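Local coordinates for DUF3863 domain-containing protein (Parabacteroides distasonis, PDB 3LM3) that is of unknown function but probably acts as a carbohydrate-active enzyme, a putative glycoside hydrolase or deacetylase, at residues Thr24-Val36 with Arg45-Leu59. Numbering follows the deposited sequence. Where two conformers were deposited one is given.
Sequences TLCIMIRTTPWEV and RDEVDWHTLEGVRAL
Thr31 O accepts from Glu47 N at 2.9 Å, the one direct backbone hydrogen bond between residues 24-36 and 45-59, and from there the chains diverge until Ile27 and Val56 lie 8.8 Å apart at their CA atoms. Beside this bond Arg30 grips Glu47 side-on: NE reaches Glu47 OE1 at 2.7 Å and Arg30 NH2 reaches Glu47 OE2 at 2.9 Å, each on a syn lone pair, with guanidinium and carboxylate planes only 13° apart. The extended arginine chain (chi3 -164°) carries both nitrogens there side by side. Arg45 NH1 donates to Glu47 OE2 nearly along the C-O axis, and Gln289 gives this oxygen a further donor. Pro33 CA lies over one face of the Arg30 guanidinium, toward its rim. In the His51 ring plane, ND1 donates to Glu47 O (2.8 Å), while a water joins NE2 to Met28 O. Further along, Ile29 CD1 meets Val56 CG2 tip to tip, and Ile27 CD1 packs against Leu59 CD2 at 4.0 Å, seating helix 53-64 on strand 21-29 of the parallel sheet. A leucine in place of Arg30 would probably leave Glu47 OE1 without its NE partner and OE2 with one donor fewer, the carboxylate freer to turn. Set between two arginines, this carboxylate probably eases their repulsion and ties down the beta-to-alpha connection at the strand's C-terminal end.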
# COMPACT_ATOMS: atom_id res chain seq x y z
N THR A 24 -7.27 2.98 5.97
CA THR A 24 -6.74 1.81 6.65
C THR A 24 -5.31 2.11 7.08
O THR A 24 -4.43 2.27 6.23
CB THR A 24 -6.78 0.57 5.78
OG1 THR A 24 -6.06 0.76 4.56
CG2 THR A 24 -8.22 0.17 5.43
N LEU A 25 -5.08 2.20 8.39
CA LEU A 25 -3.77 2.40 8.97
C LEU A 25 -3.26 1.11 9.58
O LEU A 25 -4.01 0.36 10.22
CB LEU A 25 -3.82 3.43 10.10
CG LEU A 25 -2.57 3.60 10.95
CD1 LEU A 25 -1.40 4.15 10.13
CD2 LEU A 25 -2.86 4.51 12.17
N CYS A 26 -1.98 0.86 9.39
CA CYS A 26 -1.25 -0.17 10.13
C CYS A 26 -0.10 0.48 10.89
O CYS A 26 0.61 1.36 10.35
CB CYS A 26 -0.68 -1.21 9.19
SG CYS A 26 0.53 -2.35 9.92
N ILE A 27 0.05 0.09 12.15
CA ILE A 27 1.23 0.43 12.95
C ILE A 27 2.10 -0.82 13.06
O ILE A 27 1.59 -1.90 13.48
CB ILE A 27 0.86 0.98 14.36
CG1 ILE A 27 0.08 2.28 14.23
CG2 ILE A 27 2.14 1.20 15.20
CD1 ILE A 27 -0.43 2.81 15.52
N MSE A 28 3.37 -0.72 12.66
CA MSE A 28 4.30 -1.83 12.61
C MSE A 28 5.15 -1.89 13.88
O MSE A 28 5.68 -0.86 14.33
CB MSE A 28 5.23 -1.73 11.42
CG MSE A 28 6.23 -2.83 11.27
SE MSE A 28 7.37 -2.48 9.74
CE MSE A 28 8.13 -4.26 9.59
N ILE A 29 5.27 -3.09 14.44
CA ILE A 29 6.10 -3.38 15.60
C ILE A 29 7.20 -4.37 15.16
O ILE A 29 6.93 -5.38 14.53
CB ILE A 29 5.30 -4.03 16.73
CG1 ILE A 29 4.05 -3.22 17.10
CG2 ILE A 29 6.20 -4.26 17.96
CD1 ILE A 29 4.29 -1.84 17.54
N ARG A 30 8.46 -4.08 15.49
CA ARG A 30 9.61 -4.87 15.01
C ARG A 30 10.75 -4.80 16.01
O ARG A 30 10.66 -4.04 16.96
CB ARG A 30 10.05 -4.35 13.62
CG ARG A 30 10.60 -2.94 13.62
CD ARG A 30 10.48 -2.28 12.27
NE ARG A 30 11.33 -1.10 12.20
CZ ARG A 30 11.35 -0.27 11.17
NH1 ARG A 30 10.52 -0.42 10.15
NH2 ARG A 30 12.25 0.73 11.19
N THR A 31 11.81 -5.59 15.80
CA THR A 31 13.03 -5.53 16.60
C THR A 31 14.18 -4.95 15.80
O THR A 31 15.15 -4.47 16.37
CB THR A 31 13.46 -6.88 17.22
OG1 THR A 31 14.24 -7.66 16.29
CG2 THR A 31 12.28 -7.69 17.80
N THR A 32 14.11 -5.02 14.48
CA THR A 32 15.08 -4.43 13.54
C THR A 32 14.28 -4.03 12.29
O THR A 32 13.12 -4.49 12.13
CB THR A 32 16.21 -5.41 13.15
OG1 THR A 32 15.66 -6.47 12.35
CG2 THR A 32 16.92 -6.01 14.34
N PRO A 33 14.82 -3.17 11.41
CA PRO A 33 13.95 -2.59 10.40
C PRO A 33 13.40 -3.51 9.33
O PRO A 33 12.25 -3.35 8.93
CB PRO A 33 14.80 -1.48 9.77
CG PRO A 33 15.73 -1.09 10.82
CD PRO A 33 16.06 -2.37 11.56
N TRP A 34 14.21 -4.45 8.85
CA TRP A 34 13.88 -5.24 7.66
C TRP A 34 14.07 -6.73 7.95
O TRP A 34 14.83 -7.44 7.25
CB TRP A 34 14.76 -4.83 6.47
CG TRP A 34 14.64 -3.39 6.00
CD1 TRP A 34 13.62 -2.53 6.23
CD2 TRP A 34 15.59 -2.67 5.20
NE1 TRP A 34 13.87 -1.31 5.62
CE2 TRP A 34 15.07 -1.38 4.98
CE3 TRP A 34 16.83 -3.01 4.63
CZ2 TRP A 34 15.75 -0.41 4.23
CZ3 TRP A 34 17.51 -2.04 3.89
CH2 TRP A 34 16.96 -0.77 3.69
N GLU A 35 13.43 -7.21 9.00
CA GLU A 35 13.57 -8.60 9.41
C GLU A 35 12.44 -9.42 8.79
O GLU A 35 11.34 -9.55 9.31
CB GLU A 35 13.72 -8.77 10.92
CG GLU A 35 12.61 -8.09 11.76
CD GLU A 35 12.89 -8.05 13.23
OE1 GLU A 35 14.04 -8.37 13.68
OE2 GLU A 35 11.95 -7.72 13.98
N VAL A 36 12.76 -9.99 7.63
CA VAL A 36 11.79 -10.80 6.88
C VAL A 36 11.63 -12.19 7.47
O VAL A 36 10.63 -12.87 7.20
CB VAL A 36 12.21 -10.92 5.41
CG1 VAL A 36 12.19 -9.54 4.70
CG2 VAL A 36 13.57 -11.58 5.22
N ARG A 45 20.22 -2.29 12.16
CA ARG A 45 19.87 -1.48 13.33
C ARG A 45 19.07 -2.26 14.39
O ARG A 45 18.01 -2.80 14.10
CB ARG A 45 19.07 -0.25 12.92
CG ARG A 45 18.67 0.63 14.11
CD ARG A 45 17.50 1.48 13.71
NE ARG A 45 17.85 2.46 12.70
CZ ARG A 45 17.00 3.03 11.85
NH1 ARG A 45 15.71 2.67 11.81
NH2 ARG A 45 17.44 3.95 11.00
N ASP A 46 19.57 -2.26 15.61
CA ASP A 46 18.90 -2.86 16.76
C ASP A 46 17.91 -1.84 17.32
O ASP A 46 18.31 -0.79 17.84
CB ASP A 46 19.94 -3.24 17.81
CG ASP A 46 19.34 -3.78 19.09
OD1 ASP A 46 18.12 -3.80 19.29
OD2 ASP A 46 20.11 -4.20 20.00
N GLU A 47 16.61 -2.12 17.19
CA GLU A 47 15.56 -1.20 17.63
C GLU A 47 14.83 -1.64 18.89
O GLU A 47 13.74 -1.11 19.18
CB GLU A 47 14.54 -0.99 16.50
CG GLU A 47 15.08 -0.25 15.30
CD GLU A 47 14.04 -0.03 14.24
OE1 GLU A 47 13.07 -0.83 14.20
OE2 GLU A 47 14.13 0.89 13.42
N VAL A 48 15.39 -2.58 19.67
CA VAL A 48 14.74 -2.97 20.90
C VAL A 48 14.38 -1.77 21.77
O VAL A 48 13.26 -1.67 22.25
CB VAL A 48 15.59 -4.02 21.64
CG1 VAL A 48 15.09 -4.21 23.06
CG2 VAL A 48 15.59 -5.33 20.82
N ASP A 49 15.32 -0.84 21.94
CA ASP A 49 15.09 0.30 22.80
C ASP A 49 14.20 1.36 22.17
O ASP A 49 13.76 2.28 22.84
CB ASP A 49 16.44 0.92 23.20
CG ASP A 49 17.31 -0.03 24.02
OD1 ASP A 49 16.82 -1.03 24.61
OD2 ASP A 49 18.53 0.23 24.08
N TRP A 50 13.88 1.21 20.88
CA TRP A 50 13.05 2.14 20.14
C TRP A 50 11.56 1.78 20.23
O TRP A 50 10.70 2.50 19.71
CB TRP A 50 13.45 2.18 18.66
CG TRP A 50 14.87 2.57 18.37
CD1 TRP A 50 15.96 2.31 19.12
CD2 TRP A 50 15.33 3.29 17.22
NE1 TRP A 50 17.09 2.83 18.52
CE2 TRP A 50 16.72 3.43 17.35
CE3 TRP A 50 14.69 3.83 16.12
CZ2 TRP A 50 17.49 4.11 16.39
CZ3 TRP A 50 15.46 4.50 15.17
CH2 TRP A 50 16.83 4.63 15.32
N HIS A 51 11.27 0.66 20.91
CA HIS A 51 9.93 0.13 21.06
C HIS A 51 9.60 0.11 22.55
O HIS A 51 10.21 -0.62 23.31
CB HIS A 51 9.79 -1.27 20.45
CG HIS A 51 9.87 -1.27 18.96
ND1 HIS A 51 11.06 -1.24 18.28
CD2 HIS A 51 8.90 -1.18 18.02
CE1 HIS A 51 10.81 -1.16 16.97
NE2 HIS A 51 9.50 -1.14 16.79
N THR A 52 8.65 0.95 22.95
CA THR A 52 8.23 1.04 24.34
C THR A 52 6.70 1.01 24.40
O THR A 52 6.00 1.44 23.46
CB THR A 52 8.73 2.30 25.07
OG1 THR A 52 8.05 3.45 24.57
CG2 THR A 52 10.24 2.44 24.95
N LEU A 53 6.19 0.53 25.53
CA LEU A 53 4.76 0.57 25.78
C LEU A 53 4.24 2.00 25.71
O LEU A 53 3.24 2.26 25.07
CB LEU A 53 4.45 -0.04 27.14
CG LEU A 53 3.00 0.11 27.64
CD1 LEU A 53 1.97 -0.55 26.68
CD2 LEU A 53 2.89 -0.46 29.06
N GLU A 54 4.91 2.93 26.37
CA GLU A 54 4.42 4.31 26.35
C GLU A 54 4.40 4.89 24.95
O GLU A 54 3.48 5.65 24.62
CB GLU A 54 5.19 5.24 27.28
CG GLU A 54 4.95 6.78 27.03
CD GLU A 54 3.45 7.27 27.03
OE1 GLU A 54 2.49 6.46 27.00
OE2 GLU A 54 3.25 8.51 27.05
N GLY A 55 5.37 4.56 24.11
CA GLY A 55 5.39 5.09 22.76
C GLY A 55 4.26 4.55 21.90
O GLY A 55 3.67 5.29 21.11
N VAL A 56 3.97 3.26 22.03
CA VAL A 56 2.93 2.64 21.28
C VAL A 56 1.55 3.18 21.72
O VAL A 56 0.69 3.50 20.92
CB VAL A 56 3.10 1.12 21.46
CG1 VAL A 56 1.99 0.40 20.82
CG2 VAL A 56 4.49 0.68 20.87
N ARG A 57 1.36 3.26 23.02
CA ARG A 57 0.11 3.78 23.61
C ARG A 57 -0.10 5.25 23.18
O ARG A 57 -1.20 5.64 22.81
CB ARG A 57 0.17 3.66 25.12
CG ARG A 57 -1.06 4.24 25.83
CD ARG A 57 -1.04 3.89 27.34
NE ARG A 57 0.26 4.19 27.94
CZ ARG A 57 0.89 3.47 28.88
NH1 ARG A 57 0.35 2.36 29.42
NH2 ARG A 57 2.10 3.86 29.30
N ALA A 58 0.96 6.05 23.21
CA ALA A 58 0.82 7.43 22.82
C ALA A 58 0.41 7.55 21.36
O ALA A 58 -0.42 8.39 21.01
CB ALA A 58 2.15 8.17 23.05
N LEU A 59 0.99 6.73 20.49
CA LEU A 59 0.64 6.79 19.09
C LEU A 59 -0.82 6.37 18.87
O LEU A 59 -1.53 7.00 18.07
CB LEU A 59 1.65 5.93 18.29
CG LEU A 59 1.66 6.15 16.79
CD1 LEU A 59 2.00 7.59 16.44
CD2 LEU A 59 2.72 5.17 16.18
O HOH W 1 8.37 0.05 14.47
O HOH W 2 17.18 -6.09 17.73